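Local coordinates for protein nicotinate-nucleotide pyrophosphorylase (Pyrococcus furiosus, PDB 2I14) that probably joins nicotinate to the phosphoribosyl group of 5-phospho-alpha-D-ribose 1-diphosphate, with ATP hydrolysis, to make nicotinate ribonucleotide for NAD(+) synthesis, at residues A[56-60]-A[391-395]; A[76-82]-A[94-99]; A[83-87]-A[383-387]; A[308-312]-A[323-327]; A[329-335]-A[355-361]. One frame throughout, in Å; residues are numbered along the deposited sequence.

Interaction 1 (A[56-60]-A[391-395]); sequences NWRWG and FNLEI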
# COMPACT_ATOMS: atom_id res chain seq x y z
N ASN A 56 -1.23 -5.19 19.60
CA ASN A 56 -1.27 -3.84 20.11
C ASN A 56 -2.68 -3.44 20.49
O ASN A 56 -3.13 -2.33 20.21
CB ASN A 56 -0.70 -2.89 19.08
CG ASN A 56 0.80 -2.78 19.19
OD1 ASN A 56 1.50 -2.64 18.20
ND2 ASN A 56 1.30 -2.86 20.42
N TRP A 57 -3.37 -4.37 21.14
CA TRP A 57 -4.72 -4.12 21.61
C TRP A 57 -4.60 -3.14 22.77
O TRP A 57 -3.53 -3.02 23.38
CB TRP A 57 -5.36 -5.43 22.08
CG TRP A 57 -5.75 -6.35 20.96
CD1 TRP A 57 -6.12 -5.99 19.70
CD2 TRP A 57 -5.93 -7.77 21.05
NE1 TRP A 57 -6.53 -7.10 19.00
CE2 TRP A 57 -6.43 -8.20 19.80
CE3 TRP A 57 -5.73 -8.71 22.07
CZ2 TRP A 57 -6.73 -9.53 19.53
CZ3 TRP A 57 -6.02 -10.05 21.81
CH2 TRP A 57 -6.52 -10.44 20.54
N ARG A 58 -5.68 -2.44 23.06
CA ARG A 58 -5.68 -1.46 24.13
C ARG A 58 -5.82 -2.05 25.54
O ARG A 58 -5.24 -1.55 26.49
CB ARG A 58 -6.79 -0.43 23.91
CG ARG A 58 -6.68 0.41 22.64
CD ARG A 58 -5.57 1.45 22.71
NE ARG A 58 -5.79 2.53 21.75
CZ ARG A 58 -4.88 3.44 21.41
NH1 ARG A 58 -3.66 3.42 21.95
NH2 ARG A 58 -5.19 4.39 20.53
N TRP A 59 -6.62 -3.11 25.67
CA TRP A 59 -6.84 -3.74 26.96
C TRP A 59 -6.78 -5.25 26.85
O TRP A 59 -6.81 -5.79 25.76
CB TRP A 59 -8.23 -3.38 27.48
CG TRP A 59 -9.31 -4.27 26.89
CD1 TRP A 59 -9.55 -5.62 27.17
CD2 TRP A 59 -10.20 -3.92 25.86
NE1 TRP A 59 -10.54 -6.11 26.34
CE2 TRP A 59 -10.96 -5.09 25.53
CE3 TRP A 59 -10.44 -2.74 25.16
CZ2 TRP A 59 -11.92 -5.09 24.54
CZ3 TRP A 59 -11.41 -2.74 24.18
CH2 TRP A 59 -12.14 -3.91 23.87
N GLY A 60 -6.75 -5.91 27.99
CA GLY A 60 -6.74 -7.37 28.03
C GLY A 60 -7.53 -7.83 29.25
O GLY A 60 -7.87 -7.02 30.12
N PHE A 391 -17.42 0.04 31.38
CA PHE A 391 -16.30 0.78 30.82
C PHE A 391 -16.44 1.06 29.33
O PHE A 391 -15.63 1.79 28.75
CB PHE A 391 -15.00 0.01 31.06
CG PHE A 391 -14.72 -0.24 32.50
CD1 PHE A 391 -13.84 -1.23 32.88
CD2 PHE A 391 -15.33 0.53 33.48
CE1 PHE A 391 -13.56 -1.46 34.21
CE2 PHE A 391 -15.06 0.32 34.82
CZ PHE A 391 -14.17 -0.69 35.19
N ASN A 392 -17.45 0.48 28.71
CA ASN A 392 -17.69 0.68 27.30
C ASN A 392 -16.46 0.32 26.44
O ASN A 392 -16.02 1.12 25.61
CB ASN A 392 -18.10 2.13 27.07
CG ASN A 392 -18.77 2.35 25.73
OD1 ASN A 392 -19.05 3.49 25.35
ND2 ASN A 392 -19.05 1.26 25.01
N LEU A 393 -15.93 -0.89 26.64
CA LEU A 393 -14.75 -1.38 25.91
C LEU A 393 -15.02 -1.43 24.41
O LEU A 393 -16.10 -1.83 23.97
CB LEU A 393 -14.36 -2.77 26.41
CG LEU A 393 -14.05 -2.85 27.90
CD1 LEU A 393 -13.57 -4.26 28.27
CD2 LEU A 393 -13.00 -1.81 28.24
N GLU A 394 -14.01 -1.04 23.63
CA GLU A 394 -14.13 -0.99 22.18
C GLU A 394 -13.21 -1.95 21.43
O GLU A 394 -12.03 -2.09 21.76
CB GLU A 394 -13.86 0.45 21.70
CG GLU A 394 -13.33 1.43 22.81
CD GLU A 394 -11.91 1.10 23.38
OE1 GLU A 394 -10.93 1.14 22.60
OE2 GLU A 394 -11.78 0.82 24.60
N ILE A 395 -13.75 -2.62 20.41
CA ILE A 395 -12.98 -3.56 19.60
C ILE A 395 -12.47 -2.88 18.33
O ILE A 395 -11.66 -1.97 18.39
CB ILE A 395 -13.81 -4.80 19.23
CG1 ILE A 395 -13.09 -6.05 19.73
CG2 ILE A 395 -13.99 -4.91 17.73
CD1 ILE A 395 -12.70 -5.97 21.20
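Trp59 reaches across to the C-terminal tail of the chain and lays its indole among Leu393, Glu394 and Ile395. At the root, its CB rests on Ile87, and the first torsion holds CG between the backbone N and the carbonyl carbon (chi1 83°), sending the ring system out toward the tail. Further along, NE1 and CE2 pass under Leu393 CD1, which lies 3.9 Å from CE2. The six-membered ring makes most of the contact: Leu393 CB sits over its face, 3.7 Å from the ring centroid, in a CH-pi contact only 18° off the ring normal. The ring and the Glu394 side chain slide past each other in opposite directions, OE2 3.6 Å from CZ3, though the fit at this corner is doubtful. At the far end, CZ2 and CH2 meet Ile395 CD1, which approaches CH2 to 3.4 Å, the two side chains crossing at about a right angle. Arg58 adds little: its NE stays 5.4 Å from Glu394 OE1, so opposite charges are near without pairing. Asn392, with positive phi, is the C-prime residue of the Schellman motif that ends helix 377-390, and the tail follows it. Trp59 and Leu393 both lean on Ile130 of helix 108-131, Ile395 touches helix 279-283 through Glu279 and Lys283, and Gly60 begins the short strand 60-61, which pairs with strand 87-88.

Interaction 2 (A[76-82]-A[94-99]); sequences PVNVYAM and VLQIEG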
# COMPACT_ATOMS: atom_id res chain seq x y z
N PRO A 76 7.50 -18.98 51.37
CA PRO A 76 7.99 -17.79 52.08
C PRO A 76 7.75 -16.41 51.46
O PRO A 76 8.62 -15.54 51.53
CB PRO A 76 9.48 -18.07 52.22
CG PRO A 76 9.53 -19.55 52.33
CD PRO A 76 8.56 -20.00 51.27
N VAL A 77 6.57 -16.19 50.87
CA VAL A 77 6.30 -14.90 50.24
C VAL A 77 4.87 -14.38 50.32
O VAL A 77 3.94 -15.11 50.67
CB VAL A 77 6.67 -14.95 48.74
CG1 VAL A 77 8.15 -15.23 48.56
CG2 VAL A 77 5.82 -16.02 48.05
N ASN A 78 4.71 -13.10 49.99
CA ASN A 78 3.40 -12.46 49.96
C ASN A 78 3.04 -12.30 48.49
O ASN A 78 3.91 -12.07 47.65
CB ASN A 78 3.43 -11.09 50.62
CG ASN A 78 3.67 -11.17 52.10
OD1 ASN A 78 3.26 -12.14 52.75
ND2 ASN A 78 4.32 -10.16 52.66
N VAL A 79 1.76 -12.41 48.17
CA VAL A 79 1.33 -12.28 46.80
C VAL A 79 0.09 -11.39 46.68
O VAL A 79 -1.02 -11.80 47.02
CB VAL A 79 1.00 -13.66 46.19
CG1 VAL A 79 0.68 -13.50 44.72
CG2 VAL A 79 2.17 -14.62 46.40
N TYR A 80 0.29 -10.17 46.21
CA TYR A 80 -0.83 -9.25 46.03
C TYR A 80 -1.26 -9.36 44.57
O TYR A 80 -0.44 -9.67 43.70
CB TYR A 80 -0.41 -7.81 46.35
CG TYR A 80 0.52 -7.70 47.54
CD1 TYR A 80 1.83 -8.20 47.46
CD2 TYR A 80 0.12 -7.08 48.72
CE1 TYR A 80 2.71 -8.08 48.53
CE2 TYR A 80 1.00 -6.95 49.80
CZ TYR A 80 2.29 -7.45 49.70
OH TYR A 80 3.19 -7.30 50.74
N ALA A 81 -2.53 -9.12 44.29
CA ALA A 81 -2.99 -9.24 42.92
C ALA A 81 -4.29 -8.48 42.65
O ALA A 81 -4.88 -7.87 43.55
CB ALA A 81 -3.17 -10.71 42.56
N MET A 82 -4.70 -8.51 41.39
CA MET A 82 -5.94 -7.90 40.96
C MET A 82 -6.91 -9.06 40.91
O MET A 82 -6.51 -10.20 40.74
CB MET A 82 -5.82 -7.31 39.55
CG MET A 82 -4.96 -6.07 39.39
SD MET A 82 -5.13 -5.41 37.69
CE MET A 82 -4.05 -3.98 37.79
N VAL A 94 -0.22 -6.59 37.42
CA VAL A 94 -1.43 -7.34 37.63
C VAL A 94 -1.25 -8.28 38.81
O VAL A 94 -2.21 -8.86 39.31
CB VAL A 94 -1.77 -8.15 36.38
CG1 VAL A 94 -2.05 -7.22 35.21
CG2 VAL A 94 -0.64 -9.11 36.05
N LEU A 95 -0.00 -8.42 39.27
CA LEU A 95 0.33 -9.28 40.40
C LEU A 95 1.75 -9.00 40.90
O LEU A 95 2.67 -8.84 40.10
CB LEU A 95 0.19 -10.76 39.99
CG LEU A 95 0.65 -11.82 41.00
CD1 LEU A 95 0.03 -13.17 40.64
CD2 LEU A 95 2.17 -11.90 41.00
N GLN A 96 1.92 -8.94 42.22
CA GLN A 96 3.23 -8.67 42.81
C GLN A 96 3.63 -9.81 43.75
O GLN A 96 2.78 -10.60 44.17
CB GLN A 96 3.19 -7.36 43.58
CG GLN A 96 2.77 -6.18 42.74
CD GLN A 96 2.69 -4.88 43.53
OE1 GLN A 96 1.92 -4.77 44.49
NE2 GLN A 96 3.48 -3.89 43.12
N ILE A 97 4.91 -9.90 44.04
CA ILE A 97 5.39 -10.93 44.95
C ILE A 97 6.49 -10.37 45.82
O ILE A 97 7.39 -9.68 45.33
CB ILE A 97 5.94 -12.14 44.23
CG1 ILE A 97 4.86 -12.78 43.36
CG2 ILE A 97 6.42 -13.16 45.25
CD1 ILE A 97 5.32 -14.04 42.67
N GLU A 98 6.43 -10.65 47.11
CA GLU A 98 7.44 -10.16 48.02
C GLU A 98 8.13 -11.29 48.76
O GLU A 98 7.49 -12.25 49.20
CB GLU A 98 6.80 -9.19 49.01
CG GLU A 98 7.79 -8.24 49.61
CD GLU A 98 7.11 -7.05 50.26
OE1 GLU A 98 7.84 -6.15 50.73
OE2 GLU A 98 5.86 -7.03 50.28
N GLY A 99 9.45 -11.18 48.89
CA GLY A 99 10.20 -12.21 49.58
C GLY A 99 11.62 -12.35 49.08
O GLY A 99 12.11 -11.53 48.30
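Tyr80 has CG anti to its carbonyl carbon (chi1 -39°) and Glu98 has CG anti to its backbone N (chi1 -157°), with an extended chain beyond; these torsions bring phenol and carboxylate together on the same face of the sheet. The hydroxyl Tyr80 OH donates to Glu98 OE2 at 2.7 Å, meeting that oxygen nearly along its C-O bond and close to the plane of the phenol ring. The same OE2 carries a salt bridge to Arg327, so a hydroxyl and a guanidinium share one carboxylate oxygen. With a phenylalanine in place of Tyr80, Glu98 OE2 would probably be left with the arginine alone and its carboxylate less firmly fixed. Strands 77-81 and 95-98, both of the quinolinate phosphoribosyltransferase-type N-terminal domain, are neighbours in a large antiparallel sheet built from early and late parts of the chain; strand 43-49 flanks 95-98 and strand 357-365 flanks 77-81. Glu98 N gives Asn78 O a bond of 2.9 Å (162° at the hydrogen), and Gln96 N gives Tyr80 O another of 2.9 Å, while the return bond from Tyr80 N to Gln96 O is weak. Past the strand end, Met82 N donates to Val94 O at 3.3 Å, from above the carbonyl plane. On the other face the side chains are apolar: Val77 CB lies 3.9 Å from Ile97 CG2, and Val79 CG1 4.1 Å from Leu95 CG. Helix 65-72 packs on this face through Val65, Val68 and Leu72.

Interaction 3 (A[83-87]-A[383-387]); sequences PEGTI and YVLEQ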
# COMPACT_ATOMS: atom_id res chain seq x y z
N PRO A 83 -8.20 -8.79 41.09
CA PRO A 83 -9.15 -9.91 41.04
C PRO A 83 -9.20 -10.54 39.64
O PRO A 83 -9.26 -9.84 38.63
CB PRO A 83 -10.48 -9.26 41.44
CG PRO A 83 -10.29 -7.81 41.05
CD PRO A 83 -8.87 -7.54 41.46
N GLU A 84 -9.15 -11.86 39.59
CA GLU A 84 -9.17 -12.54 38.30
C GLU A 84 -10.33 -11.98 37.47
O GLU A 84 -11.42 -11.76 37.99
CB GLU A 84 -9.30 -14.05 38.50
CG GLU A 84 -9.14 -14.86 37.23
CD GLU A 84 -8.65 -16.29 37.50
OE1 GLU A 84 -8.64 -17.12 36.56
OE2 GLU A 84 -8.26 -16.58 38.66
N GLY A 85 -10.06 -11.71 36.20
CA GLY A 85 -11.08 -11.18 35.32
C GLY A 85 -11.01 -9.68 35.15
O GLY A 85 -11.71 -9.11 34.33
N THR A 86 -10.17 -9.02 35.93
CA THR A 86 -10.02 -7.57 35.83
C THR A 86 -9.48 -7.14 34.46
O THR A 86 -8.60 -7.79 33.87
CB THR A 86 -9.06 -7.02 36.91
OG1 THR A 86 -9.54 -7.36 38.20
CG2 THR A 86 -8.94 -5.50 36.80
N ILE A 87 -10.00 -6.03 33.95
CA ILE A 87 -9.53 -5.51 32.69
C ILE A 87 -8.25 -4.81 33.07
O ILE A 87 -8.23 -4.08 34.07
CB ILE A 87 -10.52 -4.50 32.12
CG1 ILE A 87 -11.87 -5.18 31.87
CG2 ILE A 87 -9.95 -3.84 30.87
CD1 ILE A 87 -11.81 -6.39 30.95
N TYR A 383 -18.22 -10.73 36.18
CA TYR A 383 -17.34 -9.57 36.40
C TYR A 383 -16.72 -8.98 35.13
O TYR A 383 -16.55 -7.76 35.02
CB TYR A 383 -16.23 -9.97 37.36
CG TYR A 383 -15.18 -8.94 37.59
CD1 TYR A 383 -15.51 -7.62 37.77
CD2 TYR A 383 -13.84 -9.31 37.72
CE1 TYR A 383 -14.54 -6.68 38.09
CE2 TYR A 383 -12.86 -8.38 38.04
CZ TYR A 383 -13.22 -7.06 38.23
OH TYR A 383 -12.26 -6.13 38.60
N VAL A 384 -16.36 -9.83 34.19
CA VAL A 384 -15.75 -9.37 32.96
C VAL A 384 -16.77 -8.60 32.13
O VAL A 384 -16.55 -7.44 31.78
CB VAL A 384 -15.20 -10.57 32.13
CG1 VAL A 384 -14.63 -10.08 30.80
CG2 VAL A 384 -14.13 -11.30 32.92
N LEU A 385 -17.89 -9.26 31.83
CA LEU A 385 -18.94 -8.66 31.03
C LEU A 385 -19.47 -7.35 31.61
O LEU A 385 -19.84 -6.44 30.85
CB LEU A 385 -20.07 -9.66 30.84
CG LEU A 385 -19.69 -10.93 30.06
CD1 LEU A 385 -20.66 -12.04 30.37
CD2 LEU A 385 -19.67 -10.63 28.58
N GLU A 386 -19.53 -7.24 32.94
CA GLU A 386 -20.01 -6.02 33.59
C GLU A 386 -19.03 -4.89 33.29
O GLU A 386 -19.44 -3.78 32.95
CB GLU A 386 -20.14 -6.20 35.12
CG GLU A 386 -21.41 -6.94 35.65
CD GLU A 386 -21.45 -7.07 37.19
OE1 GLU A 386 -22.14 -7.97 37.73
OE2 GLU A 386 -20.78 -6.25 37.87
N GLN A 387 -17.74 -5.19 33.41
CA GLN A 387 -16.68 -4.21 33.13
C GLN A 387 -16.77 -3.79 31.67
O GLN A 387 -16.75 -2.59 31.35
CB GLN A 387 -15.30 -4.81 33.40
CG GLN A 387 -14.92 -4.91 34.86
CD GLN A 387 -13.69 -5.78 35.06
OE1 GLN A 387 -13.75 -7.01 34.91
NE2 GLN A 387 -12.56 -5.16 35.38
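Pro83 to Thr86 form a type II beta turn that sets Gly85 against helix 377-390, Gly85 CA 5.5 Å from Val384 CA. Gly85 has positive phi (98°), and a side chain there would point toward the helix, close to Tyr383 CD2 and Val384 CG2. Tyr383 swings its CG anti to the backbone N (chi1 174°), which lays the ring along the turn and brings its hydroxyl to Thr86. There Tyr383 OH donates to Thr86 OG1 at 3.0 Å, the threonine oxygen lying at the ring edge near its plane. Thr86 N closes the turn with a bond of 3.0 Å to Pro83 O; Thr86 OG1 lies so close to the same oxygen that its place is doubtful. Tyr383 OH has a further partner in Arg332. The contact joins the last helix, part of the nicotinate phosphoribosyltransferase C-terminal domain, to a loop of the quinolinate phosphoribosyltransferase-type N-terminal domain that leads from strand 77-81 into strand 87-88. Around the rest of the ring, Glu84 O comes to 3.5 Å from Tyr383 CD2 at the edge, and Pro83 CG to 4.0 Å from Tyr383 CE2. One turn of helix further on, Gln387 and Ile87 slide past each other in opposite directions, Gln387 CB lying 3.8 Å from Ile87 CG1. Val384 CG2 lies 3.6 Å from Gly85 O. The Glu84 side chain turns away, its carboxylate held by Arg155 and the backbone N of Gly64 and Glu66.

Interaction 4 (A[308-312]-A[323-327]); sequences LDIVE and KLSGR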
# COMPACT_ATOMS: atom_id res chain seq x y z
N LEU A 308 8.03 -11.04 34.85
CA LEU A 308 8.24 -10.83 36.28
C LEU A 308 9.54 -10.06 36.48
O LEU A 308 10.63 -10.57 36.19
CB LEU A 308 8.31 -12.19 37.00
CG LEU A 308 8.52 -12.23 38.52
CD1 LEU A 308 9.94 -11.83 38.91
CD2 LEU A 308 7.51 -11.30 39.16
N ASP A 309 9.45 -8.84 36.98
CA ASP A 309 10.65 -8.03 37.20
C ASP A 309 10.72 -7.37 38.58
O ASP A 309 9.79 -6.67 38.98
CB ASP A 309 10.75 -6.92 36.15
CG ASP A 309 10.58 -7.44 34.74
OD1 ASP A 309 11.13 -8.51 34.42
OD2 ASP A 309 9.90 -6.75 33.95
N ILE A 310 11.83 -7.59 39.29
CA ILE A 310 12.02 -6.98 40.60
C ILE A 310 12.11 -5.46 40.44
O ILE A 310 12.99 -4.94 39.77
CB ILE A 310 13.27 -7.53 41.30
CG1 ILE A 310 14.36 -7.81 40.27
CG2 ILE A 310 12.94 -8.83 42.01
CD1 ILE A 310 15.48 -8.67 40.81
N VAL A 311 11.16 -4.76 41.06
CA VAL A 311 11.07 -3.31 40.99
C VAL A 311 11.51 -2.66 42.30
O VAL A 311 11.55 -1.43 42.41
CB VAL A 311 9.64 -2.87 40.69
CG1 VAL A 311 9.14 -3.56 39.43
CG2 VAL A 311 8.75 -3.20 41.85
N GLU A 312 11.82 -3.48 43.30
CA GLU A 312 12.25 -2.98 44.59
C GLU A 312 13.00 -4.06 45.37
O GLU A 312 12.55 -5.21 45.45
CB GLU A 312 11.05 -2.49 45.39
CG GLU A 312 11.41 -1.50 46.50
CD GLU A 312 10.19 -0.95 47.23
OE1 GLU A 312 9.49 -1.75 47.89
OE2 GLU A 312 9.93 0.27 47.13
N LYS A 323 11.96 -0.91 32.49
CA LYS A 323 11.04 -1.40 33.51
C LYS A 323 10.79 -0.29 34.54
O LYS A 323 11.71 0.46 34.89
CB LYS A 323 11.61 -2.64 34.20
CG LYS A 323 10.56 -3.70 34.56
CD LYS A 323 9.37 -3.12 35.34
CE LYS A 323 8.27 -4.17 35.56
NZ LYS A 323 7.03 -3.60 36.16
N LEU A 324 9.56 -0.18 35.02
CA LEU A 324 9.21 0.82 36.01
C LEU A 324 9.70 0.37 37.37
O LEU A 324 9.67 -0.82 37.69
CB LEU A 324 7.70 1.03 36.02
CG LEU A 324 7.18 1.57 34.68
CD1 LEU A 324 5.66 1.66 34.74
CD2 LEU A 324 7.80 2.94 34.39
N SER A 325 10.13 1.33 38.18
CA SER A 325 10.69 1.02 39.48
C SER A 325 9.79 1.35 40.66
O SER A 325 8.98 2.27 40.59
CB SER A 325 12.02 1.76 39.64
OG SER A 325 12.93 1.06 40.46
N GLY A 326 9.93 0.59 41.74
CA GLY A 326 9.16 0.84 42.94
C GLY A 326 7.89 0.04 43.17
O GLY A 326 7.35 -0.56 42.25
N ARG A 327 7.45 0.03 44.43
CA ARG A 327 6.23 -0.67 44.85
C ARG A 327 5.05 0.23 44.55
O ARG A 327 4.98 1.34 45.07
CB ARG A 327 6.27 -0.97 46.35
CG ARG A 327 4.89 -1.27 46.95
CD ARG A 327 4.93 -1.21 48.48
NE ARG A 327 5.69 -2.32 49.05
CZ ARG A 327 5.26 -3.58 49.09
NH1 ARG A 327 4.07 -3.89 48.61
NH2 ARG A 327 6.04 -4.52 49.59
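Val311 O is the polar anchor between the strand and the segment 323-327. Gly326 N donates to it at 2.7 Å, a fairly straight bond (155° at the hydrogen) whose donor is tilted 30° from the carbonyl plane, and Ser325 OG adds a long, weak bond. The backbone angles of Gly326 suit a residue without a side chain. The two methyls of Val311 pack against backbone: with CG1 anti to the carbonyl carbon (chi1 -54°), that methyl faces Leu324 O at 3.3 Å, while CG2 lies against the peptide of Gly326, 3.6 Å from Gly326 C. Lys323 lays its aliphatic part obliquely across Asp309, whose CB is 3.7 Å from Lys323 CE. Charged groups are near one another without forming salt bridges here. The bent lysine chain leaves NZ 4.8 Å from Asp309 OD2, its ammonium instead forming a long, weak ion pair with Asp47. Glu312 OE1 lies 4.0 Å from Arg327 NE, and the same oxygen meets the aliphatic Arg327 CB at 3.7 Å; the arginine is bent at its third torsion and has its firmer partner in Glu98. The side chain of Asp309 is about 5 Å from a bound phosphoribosyl pyrophosphate analogue. Trp259 of the second subunit donates to Ser325 O and packs on Leu324, and Ile188 of the third subunit packs on Ile310. Strand 307-313 runs between strands 43-49 and 316-317; opposite Leu45 of the former, Val311 and Glu312 form a classic beta bulge, and the segment 323-327 leads on into strand 328-333.

Interaction 5 (A[329-335]-A[355-361]); sequences QVYRCEN and AKVEPLL. With ZN (zinc ion), chain G.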
# COMPACT_ATOMS: atom_id res chain seq x y z
N GLN A 329 0.60 0.89 43.22
CA GLN A 329 -0.80 0.49 43.20
C GLN A 329 -1.49 1.12 42.00
O GLN A 329 -1.06 2.15 41.50
CB GLN A 329 -1.51 0.96 44.48
CG GLN A 329 -1.94 -0.18 45.41
CD GLN A 329 -3.12 -0.96 44.86
OE1 GLN A 329 -3.11 -1.41 43.72
NE2 GLN A 329 -4.13 -1.13 45.68
N VAL A 330 -2.56 0.47 41.55
CA VAL A 330 -3.34 0.94 40.42
C VAL A 330 -4.75 1.27 40.88
O VAL A 330 -5.47 0.40 41.37
CB VAL A 330 -3.43 -0.13 39.30
CG1 VAL A 330 -2.06 -0.41 38.72
CG2 VAL A 330 -3.99 -1.41 39.85
N TYR A 331 -5.15 2.53 40.73
CA TYR A 331 -6.48 2.96 41.14
C TYR A 331 -7.42 3.07 39.96
O TYR A 331 -7.09 3.67 38.94
CB TYR A 331 -6.42 4.30 41.91
CG TYR A 331 -5.68 4.18 43.22
CD1 TYR A 331 -4.29 4.17 43.26
CD2 TYR A 331 -6.37 3.98 44.42
CE1 TYR A 331 -3.59 3.97 44.45
CE2 TYR A 331 -5.68 3.78 45.62
CZ TYR A 331 -4.29 3.78 45.62
OH TYR A 331 -3.59 3.59 46.80
N ARG A 332 -8.59 2.46 40.10
CA ARG A 332 -9.59 2.45 39.05
C ARG A 332 -10.85 3.14 39.52
O ARG A 332 -11.32 2.89 40.63
CB ARG A 332 -9.92 1.01 38.68
CG ARG A 332 -10.59 0.89 37.35
CD ARG A 332 -11.68 -0.17 37.32
NE ARG A 332 -11.34 -1.38 38.05
CZ ARG A 332 -11.85 -2.58 37.79
NH1 ARG A 332 -12.71 -2.72 36.78
NH2 ARG A 332 -11.54 -3.62 38.54
N CYS A 333 -11.41 4.00 38.69
CA CYS A 333 -12.64 4.67 39.08
C CYS A 333 -13.75 3.86 38.42
O CYS A 333 -13.49 2.96 37.65
CB CYS A 333 -12.67 6.11 38.58
SG CYS A 333 -13.27 6.26 36.92
N GLU A 334 -15.00 4.19 38.73
CA GLU A 334 -16.13 3.47 38.16
C GLU A 334 -16.29 3.77 36.68
O GLU A 334 -17.13 3.17 36.01
CB GLU A 334 -17.42 3.87 38.87
CG GLU A 334 -17.43 3.60 40.35
CD GLU A 334 -18.21 4.66 41.11
OE1 GLU A 334 -19.39 4.91 40.77
OE2 GLU A 334 -17.64 5.25 42.06
N ASN A 335 -15.51 4.70 36.16
CA ASN A 335 -15.59 5.05 34.75
C ASN A 335 -14.45 4.46 33.94
O ASN A 335 -14.09 4.97 32.88
CB ASN A 335 -15.65 6.56 34.58
CG ASN A 335 -16.89 7.16 35.20
OD1 ASN A 335 -18.01 6.73 34.90
ND2 ASN A 335 -16.71 8.14 36.07
N ALA A 355 -14.23 11.16 40.55
CA ALA A 355 -15.07 10.07 41.00
C ALA A 355 -14.27 9.29 42.03
O ALA A 355 -13.07 9.51 42.18
CB ALA A 355 -15.45 9.17 39.84
N LYS A 356 -14.95 8.40 42.74
CA LYS A 356 -14.29 7.59 43.77
C LYS A 356 -13.49 6.49 43.09
O LYS A 356 -13.98 5.81 42.19
CB LYS A 356 -15.34 6.98 44.70
CG LYS A 356 -16.36 7.99 45.25
CD LYS A 356 -17.72 7.90 44.55
CE LYS A 356 -17.66 8.29 43.06
NZ LYS A 356 -18.97 8.16 42.36
N VAL A 357 -12.24 6.33 43.52
CA VAL A 357 -11.37 5.32 42.94
C VAL A 357 -10.97 4.29 43.99
O VAL A 357 -10.68 4.63 45.12
CB VAL A 357 -10.09 5.96 42.35
CG1 VAL A 357 -10.48 6.98 41.29
CG2 VAL A 357 -9.26 6.61 43.45
N GLU A 358 -10.93 3.02 43.60
CA GLU A 358 -10.58 1.95 44.52
C GLU A 358 -9.35 1.17 44.07
O GLU A 358 -9.17 0.91 42.88
CB GLU A 358 -11.76 0.99 44.67
CG GLU A 358 -11.93 0.36 46.06
CD GLU A 358 -12.46 1.33 47.13
OE1 GLU A 358 -11.65 1.96 47.85
OE2 GLU A 358 -13.70 1.47 47.25
N PRO A 359 -8.48 0.79 45.02
CA PRO A 359 -7.24 0.04 44.80
C PRO A 359 -7.52 -1.32 44.16
O PRO A 359 -8.54 -1.94 44.46
CB PRO A 359 -6.67 -0.11 46.20
CG PRO A 359 -7.15 1.10 46.89
CD PRO A 359 -8.58 1.17 46.44
N LEU A 360 -6.61 -1.79 43.31
CA LEU A 360 -6.80 -3.07 42.66
C LEU A 360 -5.88 -4.17 43.21
O LEU A 360 -6.30 -5.32 43.32
CB LEU A 360 -6.62 -2.93 41.14
CG LEU A 360 -7.69 -2.11 40.42
CD1 LEU A 360 -7.33 -1.93 38.97
CD2 LEU A 360 -9.02 -2.81 40.54
N LEU A 361 -4.65 -3.83 43.55
CA LEU A 361 -3.74 -4.83 44.10
C LEU A 361 -4.17 -5.16 45.52
O LEU A 361 -4.08 -4.33 46.42
CB LEU A 361 -2.29 -4.33 44.12
CG LEU A 361 -1.42 -4.30 42.86
CD1 LEU A 361 -1.42 -5.68 42.21
CD2 LEU A 361 -1.92 -3.25 41.89
ZN ZN G . -12.87 8.54 36.34
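Gln329 OE1 accepts from two backbone N-H groups, Leu361 N across the contact at 2.9 Å and Val330 N next to it, although this oxygen is too crowded in the model to be placed with confidence. A bend at the second torsion (chi2 -72°) folds the side chain back to make this possible. With an alanine here, Leu361 N would probably lose its acceptor, and the two strands their side-chain tie at this end. Farther along, Arg332 and Glu358 form an antiparallel hydrogen-bonded pair: Glu358 N to Arg332 O at 3.0 Å, and Arg332 N to Glu358 O at 3.2 Å, the latter almost straight (177°) but with the donor above the carbonyl plane. The guanidinium of Arg332 turns its edge to Leu360 CD2, 3.3 Å from NH2, on its way to Tyr383. On the other face the Tyr331 ring meets Pro359 obliquely, and Cys333 CB packs on Val357 CG1 at 3.6 Å. Cys333 SG binds zinc at 2.4 Å; His337, Cys350 and Cys353 complete the site, three cysteines and a histidine, consistent with a structural zinc that ties the strand ends and the loops beyond them. Over these ends Lys356 NZ and Glu334 OE2 form a salt bridge at 3.2 Å, its hydrogen bond weak. Strand 328-333 lies between 357-365 and strand 338-342, the outermost of the sheet within this chain, whose Val340, Val341 and Tyr338 pack on Val330, Tyr331 and Arg332; Val330 also touches Met82.

From the N terminus, residues 56-60 open the longest loop, which closes only at the C-terminal tail in interaction 1 and encloses all the others. Interaction 2 closes a short loop between two sheet strands, but the segment 83-87 within that loop pairs with the late helix, so interaction 3 crosses interaction 2. Inside the long span of interaction 3, interaction 4 closes first and interaction 5 follows, in series. Interactions 2, 4 and 5 reach the same antiparallel sheet and are linked by Glu98 with Arg327 and by Met82 with Val330. Interactions 1 and 3 fasten the C-terminal helix and tail to the loops leading into the small sheet of strands 60-61 and 87-88, meeting at Ile87, while Arg332 links interaction 5 to Tyr383.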